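Local structure of Blr3880 protein (Bradyrhizobium japonicum, 2OOD) at residues T64-R69 against F406-P411; K111-A116 against S142-E147; V292-C297 against M321-D326. The protein probably catalyses the zinc-dependent hydrolytic deamination of guanine to xanthine and ammonia. One frame throughout, in Å; residues are numbered along the deposited sequence.

Interaction 3 lies in the core, its centre about 6 Å from the centre of the chain, with all twelve of its touching residues buried. It pairs two parallel strands of the amidohydrolase barrel by backbone hydrogen bonds and leads directly to the zinc. Interaction 2 lies on the barrel's outer layer, where two helix starts meet through a valine and an in-plane, two-nitrogen salt bridge. Interaction 1, partly buried and about 22 Å from the chain centre, instead stacks its charges without a hydrogen bond between its segments; the other two are nested within its chain closure. None touches another, but strand 406-409 of interaction 1 pairs with strand 70-81, whose His79 and His81 bind the zinc reached by interaction 3.

Interaction 1 (T64-R69 against F406-P411)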
loop_
_atom_site.group_PDB
_atom_site.type_symbol
_atom_site.label_atom_id
_atom_site.label_comp_id
_atom_site.label_asym_id
_atom_site.label_seq_id
_atom_site.Cartn_x
_atom_site.Cartn_y
_atom_site.Cartn_z
ATOM N N THR A 64 -15.451 24.505 -20.637
ATOM C CA THR A 64 -15.672 23.070 -20.476
ATOM C C THR A 64 -15.900 22.870 -18.981
ATOM O O THR A 64 -15.027 23.168 -18.173
ATOM C CB THR A 64 -14.435 22.263 -20.907
ATOM O OG1 THR A 64 -14.153 22.524 -22.288
ATOM C CG2 THR A 64 -14.674 20.773 -20.701
ATOM N N HIS A 65 -17.071 22.375 -18.608
ATOM C CA HIS A 65 -17.370 22.192 -17.195
ATOM C C HIS A 65 -17.135 20.774 -16.676
ATOM O O HIS A 65 -17.947 19.871 -16.923
ATOM C CB HIS A 65 -18.824 22.599 -16.912
ATOM C CG HIS A 65 -19.116 22.862 -15.463
ATOM N ND1 HIS A 65 -20.400 22.949 -14.967
ATOM C CD2 HIS A 65 -18.292 23.066 -14.406
ATOM C CE1 HIS A 65 -20.356 23.192 -13.668
ATOM N NE2 HIS A 65 -19.089 23.268 -13.302
ATOM N N ILE A 66 -16.020 20.585 -15.963
ATOM C CA ILE A 66 -15.700 19.292 -15.360
ATOM C C ILE A 66 -16.531 19.289 -14.079
ATOM O O ILE A 66 -16.164 19.931 -13.104
ATOM C CB ILE A 66 -14.216 19.178 -14.932
ATOM C CG1 ILE A 66 -13.283 19.691 -16.031
ATOM C CG2 ILE A 66 -13.889 17.722 -14.604
ATOM C CD1 ILE A 66 -13.168 18.783 -17.201
ATOM N N LYS A 67 -17.650 18.583 -14.070
ATOM C CA LYS A 67 -18.486 18.575 -12.877
ATOM C C LYS A 67 -18.132 17.505 -11.841
ATOM O O LYS A 67 -17.494 16.506 -12.161
ATOM C CB LYS A 67 -19.954 18.430 -13.281
ATOM C CG LYS A 67 -20.494 19.613 -14.073
ATOM C CD LYS A 67 -21.956 19.395 -14.450
ATOM C CE LYS A 67 -22.526 20.597 -15.199
ATOM N NZ LYS A 67 -24.011 20.489 -15.400
ATOM N N ASP A 68 -18.543 17.739 -10.597
ATOM C CA ASP A 68 -18.320 16.816 -9.485
ATOM C C ASP A 68 -16.928 16.221 -9.334
ATOM O O ASP A 68 -16.788 15.034 -9.029
ATOM C CB ASP A 68 -19.327 15.674 -9.549
ATOM C CG ASP A 68 -20.757 16.168 -9.538
ATOM O OD1 ASP A 68 -21.081 17.019 -8.679
ATOM O OD2 ASP A 68 -21.554 15.704 -10.387
ATOM N N ARG A 69 -15.901 17.035 -9.529
ATOM C CA ARG A 69 -14.539 16.552 -9.393
ATOM C C ARG A 69 -13.720 17.608 -8.669
ATOM O O ARG A 69 -14.179 18.732 -8.452
ATOM C CB ARG A 69 -13.925 16.309 -10.774
ATOM C CG ARG A 69 -14.664 15.307 -11.635
ATOM C CD ARG A 69 -14.435 13.890 -11.153
ATOM N NE ARG A 69 -15.073 12.891 -12.011
ATOM C CZ ARG A 69 -16.275 12.363 -11.800
ATOM N NH1 ARG A 69 -17.001 12.728 -10.749
ATOM N NH2 ARG A 69 -16.746 11.449 -12.641
ATOM N N PHE A 406 -3.252 19.038 -15.875
ATOM C CA PHE A 406 -4.079 18.877 -14.691
ATOM C C PHE A 406 -4.854 17.580 -14.649
ATOM O O PHE A 406 -4.956 16.870 -15.647
ATOM C CB PHE A 406 -5.017 20.079 -14.516
ATOM C CG PHE A 406 -5.876 20.378 -15.715
ATOM C CD1 PHE A 406 -7.172 19.877 -15.806
ATOM C CD2 PHE A 406 -5.390 21.164 -16.760
ATOM C CE1 PHE A 406 -7.971 20.158 -16.922
ATOM C CE2 PHE A 406 -6.186 21.443 -17.875
ATOM C CZ PHE A 406 -7.473 20.939 -17.950
ATOM N N VAL A 407 -5.393 17.274 -13.475
ATOM C CA VAL A 407 -6.132 16.041 -13.268
ATOM C C VAL A 407 -7.465 16.286 -12.585
ATOM O O VAL A 407 -7.564 17.082 -11.656
ATOM C CB VAL A 407 -5.306 15.052 -12.393
ATOM C CG1 VAL A 407 -6.155 13.868 -11.986
ATOM C CG2 VAL A 407 -4.085 14.569 -13.156
ATOM N N ALA A 408 -8.497 15.605 -13.054
ATOM C CA ALA A 408 -9.804 15.735 -12.444
ATOM C C ALA A 408 -9.969 14.514 -11.550
ATOM O O ALA A 408 -10.082 13.387 -12.036
ATOM C CB ALA A 408 -10.882 15.769 -13.508
ATOM N N LEU A 409 -9.963 14.744 -10.239
ATOM C CA LEU A 409 -10.101 13.671 -9.263
ATOM C C LEU A 409 -11.547 13.428 -8.876
ATOM O O LEU A 409 -12.315 14.370 -8.675
ATOM C CB LEU A 409 -9.309 13.994 -7.990
ATOM C CG LEU A 409 -7.784 14.090 -8.047
ATOM C CD1 LEU A 409 -7.283 14.510 -6.691
ATOM C CD2 LEU A 409 -7.170 12.760 -8.447
ATOM N N ASP A 410 -11.918 12.158 -8.782
ATOM C CA ASP A 410 -13.260 11.791 -8.369
ATOM C C ASP A 410 -13.097 11.289 -6.944
ATOM O O ASP A 410 -12.715 10.143 -6.720
ATOM C CB ASP A 410 -13.820 10.680 -9.255
ATOM C CG ASP A 410 -15.199 10.226 -8.812
ATOM O OD1 ASP A 410 -15.707 10.754 -7.798
ATOM O OD2 ASP A 410 -15.774 9.340 -9.472
ATOM N N PRO A 411 -13.381 12.149 -5.955
ATOM C CA PRO A 411 -13.241 11.753 -4.550
ATOM C C PRO A 411 -13.964 10.476 -4.138
ATOM O O PRO A 411 -13.668 9.913 -3.091
ATOM C CB PRO A 411 -13.725 12.991 -3.787
ATOM C CG PRO A 411 -14.649 13.661 -4.752
ATOM C CD PRO A 411 -13.947 13.504 -6.068
#
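Arg69 and Asp410 bring the two backbones nearest, with 5.0 Å between Arg69 CA and Asp410 CA, where the chain turns a corner beyond strand 62-67 and strand 406-409 has just ended. No hydrogen bond crosses between the segments; the backbone meets at Arg69 CA, 3.2 Å from Leu409 O. Ile66 supplies the apolar part: its CG2, anti to the backbone N, lies 3.7 Å from Ala408 CB. Ile66 also touches Ile71 and, on strand 453-458, Glu455 and Trp457. Arg69 reaches over the other segment. Its chain bends at chi2 (-74°), which sets CD 3.3 Å from Leu409 O, and farther out the guanidinium lies flat against the carboxylate of Asp410. The two planes are only 2° apart and stacked, with Asp410 CG 3.6 Å from Arg69 NH1. Asp410 OD1 is 3.8 Å from the same NH1, a long salt bridge in which the oxygen stands well out of the guanidinium plane. NH1 instead donates to Asp68 O at 2.9 Å, NE pairs with Asp454, and Asp410 OD1 accepts from Asn412 N. Strands from before and after the barrel meet here, as in the small beta domain beside the barrel of amidohydrolases. Since no N-H points at Asp410, the attraction across the stack is probably electrostatic and weakly directional, while bonds to other partners fix the guanidinium's rotation.

Interaction 2 (K111-A116 against S142-E147)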
loop_
_atom_site.group_PDB
_atom_site.type_symbol
_atom_site.label_atom_id
_atom_site.label_comp_id
_atom_site.label_asym_id
_atom_site.label_seq_id
_atom_site.Cartn_x
_atom_site.Cartn_y
_atom_site.Cartn_z
ATOM N N LYS A 111 17.111 -2.605 -26.247
ATOM C CA LYS A 111 18.167 -2.378 -27.236
ATOM C C LYS A 111 17.436 -2.387 -28.576
ATOM O O LYS A 111 17.766 -1.632 -29.495
ATOM C CB LYS A 111 19.169 -3.534 -27.229
ATOM C CG LYS A 111 20.525 -3.235 -26.639
ATOM C CD LYS A 111 21.457 -4.423 -26.868
ATOM C CE LYS A 111 22.845 -4.164 -26.281
ATOM N NZ LYS A 111 23.719 -5.401 -26.282
ATOM N N ASP A 112 16.447 -3.278 -28.652
ATOM C CA ASP A 112 15.594 -3.473 -29.817
ATOM C C ASP A 112 14.603 -2.306 -29.865
ATOM O O ASP A 112 13.838 -2.101 -28.918
ATOM C CB ASP A 112 14.858 -4.800 -29.655
ATOM C CG ASP A 112 13.902 -5.078 -30.781
ATOM O OD1 ASP A 112 14.135 -6.056 -31.526
ATOM O OD2 ASP A 112 12.915 -4.321 -30.923
ATOM N N ARG A 113 14.606 -1.547 -30.960
ATOM C CA ARG A 113 13.734 -0.380 -31.064
ATOM C C ARG A 113 12.235 -0.655 -31.075
ATOM O O ARG A 113 11.449 0.202 -30.667
ATOM C CB ARG A 113 14.110 0.450 -32.284
ATOM C CG ARG A 113 13.432 1.797 -32.317
ATOM C CD ARG A 113 13.848 2.563 -33.548
ATOM N NE ARG A 113 15.281 2.850 -33.570
ATOM C CZ ARG A 113 15.892 3.705 -32.754
ATOM N NH1 ARG A 113 15.204 4.371 -31.835
ATOM N NH2 ARG A 113 17.197 3.913 -32.872
ATOM N N ASN A 114 11.826 -1.832 -31.533
ATOM C CA ASN A 114 10.405 -2.160 -31.548
ATOM C C ASN A 114 9.885 -2.349 -30.131
ATOM O O ASN A 114 8.820 -1.838 -29.774
ATOM C CB ASN A 114 10.146 -3.426 -32.366
ATOM C CG ASN A 114 10.287 -3.188 -33.856
ATOM O OD1 ASN A 114 9.524 -2.422 -34.453
ATOM N ND2 ASN A 114 11.273 -3.837 -34.464
ATOM N N TYR A 115 10.644 -3.087 -29.326
ATOM C CA TYR A 115 10.278 -3.338 -27.935
ATOM C C TYR A 115 10.304 -2.016 -27.176
ATOM O O TYR A 115 9.417 -1.725 -26.390
ATOM C CB TYR A 115 11.274 -4.304 -27.295
ATOM C CG TYR A 115 10.777 -4.967 -26.041
ATOM C CD1 TYR A 115 9.997 -6.106 -26.101
ATOM C CD2 TYR A 115 11.092 -4.461 -24.790
ATOM C CE1 TYR A 115 9.543 -6.735 -24.947
ATOM C CE2 TYR A 115 10.641 -5.080 -23.624
ATOM C CZ TYR A 115 9.867 -6.221 -23.711
ATOM O OH TYR A 115 9.433 -6.867 -22.564
ATOM N N ALA A 116 11.335 -1.219 -27.422
ATOM C CA ALA A 116 11.478 0.067 -26.764
ATOM C C ALA A 116 10.278 0.947 -27.069
ATOM O O ALA A 116 9.735 1.609 -26.182
ATOM C CB ALA A 116 12.756 0.753 -27.223
ATOM N N SER A 142 21.256 1.834 -23.483
ATOM C CA SER A 142 21.175 1.982 -24.936
ATOM C C SER A 142 20.422 3.250 -25.321
ATOM O O SER A 142 19.325 3.496 -24.835
ATOM C CB SER A 142 20.459 0.776 -25.544
ATOM O OG SER A 142 19.941 1.092 -26.828
ATOM N N PRO A 143 20.997 4.065 -26.215
ATOM C CA PRO A 143 20.326 5.306 -26.629
ATOM C C PRO A 143 18.916 5.100 -27.203
ATOM O O PRO A 143 18.086 6.009 -27.157
ATOM C CB PRO A 143 21.297 5.898 -27.656
ATOM C CG PRO A 143 22.629 5.424 -27.169
ATOM C CD PRO A 143 22.349 3.979 -26.794
ATOM N N VAL A 144 18.654 3.906 -27.731
ATOM C CA VAL A 144 17.354 3.575 -28.317
ATOM C C VAL A 144 16.184 3.930 -27.395
ATOM O O VAL A 144 15.335 4.756 -27.741
ATOM C CB VAL A 144 17.275 2.066 -28.656
ATOM C CG1 VAL A 144 15.915 1.721 -29.230
ATOM C CG2 VAL A 144 18.366 1.703 -29.635
ATOM N N ALA A 145 16.148 3.300 -26.222
ATOM C CA ALA A 145 15.090 3.542 -25.251
ATOM C C ALA A 145 14.906 5.034 -24.976
ATOM O O ALA A 145 13.779 5.514 -24.861
ATOM C CB ALA A 145 15.396 2.805 -23.964
ATOM N N THR A 146 16.004 5.773 -24.869
ATOM C CA THR A 146 15.911 7.207 -24.615
ATOM C C THR A 146 15.304 7.968 -25.794
ATOM O O THR A 146 14.496 8.882 -25.601
ATOM C CB THR A 146 17.294 7.821 -24.304
ATOM O OG1 THR A 146 17.785 7.285 -23.071
ATOM C CG2 THR A 146 17.191 9.339 -24.181
ATOM N N GLU A 147 15.695 7.598 -27.010
ATOM C CA GLU A 147 15.178 8.267 -28.200
ATOM C C GLU A 147 13.677 8.040 -28.316
ATOM O O GLU A 147 12.915 8.989 -28.501
ATOM C CB GLU A 147 15.876 7.750 -29.459
ATOM C CG GLU A 147 17.379 7.955 -29.469
ATOM C CD GLU A 147 18.065 7.180 -30.582
ATOM O OE1 GLU A 147 17.452 6.213 -31.080
ATOM O OE2 GLU A 147 19.216 7.523 -30.946
#
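Arg113 holds Glu147 by a salt bridge in which two nitrogens grip one oxygen: NH2 is 2.9 Å and NH1 3.0 Å from Glu147 OE1. Both bonds are bent, with N-H...O angles of 146° and 142°. Both nitrogens meet OE1 nearly along its C-O axis, the oxygen lies at the edge of the guanidinium in its plane, and the two flat groups are nearly coplanar. A bend at chi3 (-63°) places Arg113 NE for this reach. The pair belongs to a wider charge network, with NH1 also bridging Glu148 and Glu147 OE2 bridging Arg188.

Apolar contact centres on Val144. Its CG1, anti to the backbone N, sits 3.5 Å from Arg113 CA and 3.9 Å from Ala116 CB, and also lies over one face of the guanidinium, offset toward its rim. Separately, the CG2 methyl makes a van der Waals contact with the carbonyl Lys111 O at 3.4 Å.

Capping bonds finish both helix N-termini: Asp112 OD2 accepts from Tyr115 N at 3.0 Å, and Ser142 OG accepts from Val144 N at 3.2 Å. Val144 and the Arg113-Glu147 pair join the starts of 113-129 and 143-156, outer helices flanking strand 132-138 in sequence. Methyl packing on the guanidinium face, with the carboxylate at its edge, leaves the charges to meet in the guanidinium plane.

Interaction 3 (V292-C297 against M321-D326); sequences VVFCPC and MSFGTD. With ZN (zinc ion), chain B; GUN (guanine), chain C.
Met321, a selenomethionine, pairs with Val292 in a parallel bridge, their CA atoms 5.1 Å apart, and Val292 CG1 touches Met321 CG. The Met321 chain then bends at chi3 (-75°), turning CE away, while SE stays 4.3 Å from Phe294 CB. The strand axes run 28° from parallel. Ser322 follows on the opposite face with Val293. Its N makes a weak bond to Val292 O, its O accepts from Phe294 N at 3.2 Å, and its OG lies beside Val293 CG2.

Phe323 returns to the face of Met321 and forms a T-shaped pair with Phe294: the edge of Phe294, through CD2, meets the face of Phe323, with centroids 5.2 Å apart and planes at 82°. Phe307 also stacks with the Phe294 ring. Gly324 closes the pairing, its N donating to Phe294 O at 2.9 Å. Beyond the strands a water donates to Gly324 O and Thr325 O and accepts weakly from Cys297 N, while Thr325 OG1 bonds to Asp77.

Asp326 ends the segment at the metal. Its CB packs on Cys295 CB, and its OD1 binds the zinc ion at 2.5 Å, alongside His79, His81 and His234. Guanine N2, the amino nitrogen lost on deamination, is 2.0 Å from the zinc, and a second water coordinates the metal at 2.5 Å. Asp326 OD2 is bonded to Ser298 and, weakly, to His273.

As in other amidohydrolases, a parallel barrel strand thus delivers a metal-binding aspartate just past its C-terminal end. OD1 binds zinc, yet both carboxylate oxygens lie near guanine N2; the neighbour Ser298 and the pocket residue His273 probably help to orient the carboxylate against metal and guanine.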
loop_
_atom_site.group_PDB
_atom_site.type_symbol
_atom_site.label_atom_id
_atom_site.label_comp_id
_atom_site.label_asym_id
_atom_site.label_seq_id
_atom_site.Cartn_x
_atom_site.Cartn_y
_atom_site.Cartn_z
ATOM N N VAL A 292 16.519 15.527 -3.120
ATOM C CA VAL A 292 16.414 14.095 -2.884
ATOM C C VAL A 292 15.010 13.670 -3.312
ATOM O O VAL A 292 14.073 14.467 -3.254
ATOM C CB VAL A 292 16.651 13.740 -1.386
ATOM C CG1 VAL A 292 15.583 14.364 -0.523
ATOM C CG2 VAL A 292 16.651 12.243 -1.195
ATOM N N VAL A 293 14.869 12.427 -3.762
ATOM C CA VAL A 293 13.576 11.929 -4.198
ATOM C C VAL A 293 13.128 10.791 -3.298
ATOM O O VAL A 293 13.728 9.720 -3.291
ATOM C CB VAL A 293 13.622 11.430 -5.659
ATOM C CG1 VAL A 293 12.229 11.061 -6.115
ATOM C CG2 VAL A 293 14.220 12.499 -6.565
ATOM N N PHE A 294 12.063 11.048 -2.543
ATOM C CA PHE A 294 11.477 10.099 -1.597
ATOM C C PHE A 294 10.577 9.091 -2.308
ATOM O O PHE A 294 9.491 9.436 -2.761
ATOM C CB PHE A 294 10.702 10.907 -0.532
ATOM C CG PHE A 294 9.893 10.079 0.440
ATOM C CD1 PHE A 294 10.286 8.800 0.810
ATOM C CD2 PHE A 294 8.770 10.628 1.049
ATOM C CE1 PHE A 294 9.577 8.086 1.773
ATOM C CE2 PHE A 294 8.053 9.922 2.016
ATOM C CZ PHE A 294 8.461 8.652 2.375
ATOM N N CYS A 295 11.032 7.845 -2.393
ATOM C CA CYS A 295 10.275 6.787 -3.057
ATOM C C CYS A 295 9.849 5.709 -2.069
ATOM O O CYS A 295 10.395 4.614 -2.066
ATOM C CB CYS A 295 11.133 6.156 -4.155
ATOM S SG CYS A 295 11.845 7.342 -5.307
ATOM N N PRO A 296 8.840 5.998 -1.240
ATOM C CA PRO A 296 8.325 5.074 -0.230
ATOM C C PRO A 296 7.884 3.684 -0.673
ATOM O O PRO A 296 8.201 2.707 -0.002
ATOM C CB PRO A 296 7.199 5.870 0.419
ATOM C CG PRO A 296 6.724 6.728 -0.680
ATOM C CD PRO A 296 7.994 7.199 -1.317
ATOM N N CYS A 297 7.163 3.577 -1.784
ATOM C CA CYS A 297 6.709 2.267 -2.252
ATOM C C CYS A 297 7.876 1.338 -2.518
ATOM O O CYS A 297 7.831 0.156 -2.189
ATOM C CB CYS A 297 5.890 2.396 -3.531
ATOM S SG CYS A 297 4.298 3.163 -3.314
HETATM N N MSE A 321 12.857 18.507 -2.436
HETATM C CA MSE A 321 12.368 17.164 -2.740
HETATM C C MSE A 321 11.325 17.055 -3.837
HETATM O O MSE A 321 10.746 18.039 -4.288
HETATM C CB MSE A 321 11.724 16.542 -1.506
HETATM C CG MSE A 321 12.644 15.942 -0.484
HETATM SE SE MSE A 321 11.521 14.969 0.790
HETATM C CE MSE A 321 10.793 16.490 1.788
ATOM N N SER A 322 11.072 15.809 -4.212
ATOM C CA SER A 322 10.064 15.446 -5.190
ATOM C C SER A 322 9.793 14.010 -4.779
ATOM O O SER A 322 10.723 13.303 -4.417
ATOM C CB SER A 322 10.615 15.509 -6.623
ATOM O OG SER A 322 11.579 14.504 -6.871
ATOM N N PHE A 323 8.537 13.581 -4.774
ATOM C CA PHE A 323 8.242 12.205 -4.397
ATOM C C PHE A 323 8.414 11.334 -5.622
ATOM O O PHE A 323 8.403 11.831 -6.743
ATOM C CB PHE A 323 6.819 12.083 -3.853
ATOM C CG PHE A 323 6.670 12.574 -2.440
ATOM C CD1 PHE A 323 7.691 13.293 -1.824
ATOM C CD2 PHE A 323 5.509 12.329 -1.724
ATOM C CE1 PHE A 323 7.551 13.754 -0.516
ATOM C CE2 PHE A 323 5.365 12.789 -0.415
ATOM C CZ PHE A 323 6.392 13.502 0.183
ATOM N N GLY A 324 8.574 10.034 -5.426
ATOM C CA GLY A 324 8.755 9.165 -6.571
ATOM C C GLY A 324 8.119 7.801 -6.452
ATOM O O GLY A 324 7.998 7.265 -5.359
ATOM N N THR A 325 7.706 7.240 -7.580
ATOM C CA THR A 325 7.093 5.918 -7.603
ATOM C C THR A 325 8.212 4.899 -7.614
ATOM O O THR A 325 8.231 3.953 -6.834
ATOM C CB THR A 325 6.243 5.696 -8.880
ATOM O OG1 THR A 325 7.023 6.029 -10.032
ATOM C CG2 THR A 325 4.988 6.550 -8.850
ATOM N N ASP A 326 9.157 5.131 -8.514
ATOM C CA ASP A 326 10.302 4.264 -8.706
ATOM C C ASP A 326 9.854 2.918 -9.258
ATOM O O ASP A 326 10.303 1.867 -8.790
ATOM C CB ASP A 326 11.050 4.055 -7.394
ATOM C CG ASP A 326 12.411 3.423 -7.606
ATOM O OD1 ASP A 326 13.119 3.908 -8.515
ATOM O OD2 ASP A 326 12.780 2.467 -6.881
HETATM ZN ZN ZN B . 15.516 4.109 -9.192
HETATM N N9 GUN C . 20.115 2.190 -8.885
HETATM C C8 GUN C . 20.909 1.117 -8.652
HETATM N N7 GUN C . 20.260 0.199 -7.994
HETATM C C5 GUN C . 18.996 0.615 -7.766
HETATM C C6 GUN C . 17.851 0.053 -7.110
HETATM O O6 GUN C . 17.884 -1.073 -6.601
HETATM N N1 GUN C . 16.683 0.811 -7.079
HETATM C C2 GUN C . 16.631 2.072 -7.655
HETATM N N2 GUN C . 15.453 2.801 -7.619
HETATM N N3 GUN C . 17.683 2.597 -8.258
HETATM C C4 GUN C . 18.873 1.917 -8.332
HETATM O O HOH W 1 7.877 4.788 -4.301
HETATM O O HOH W 2 14.021 2.040 -9.113
#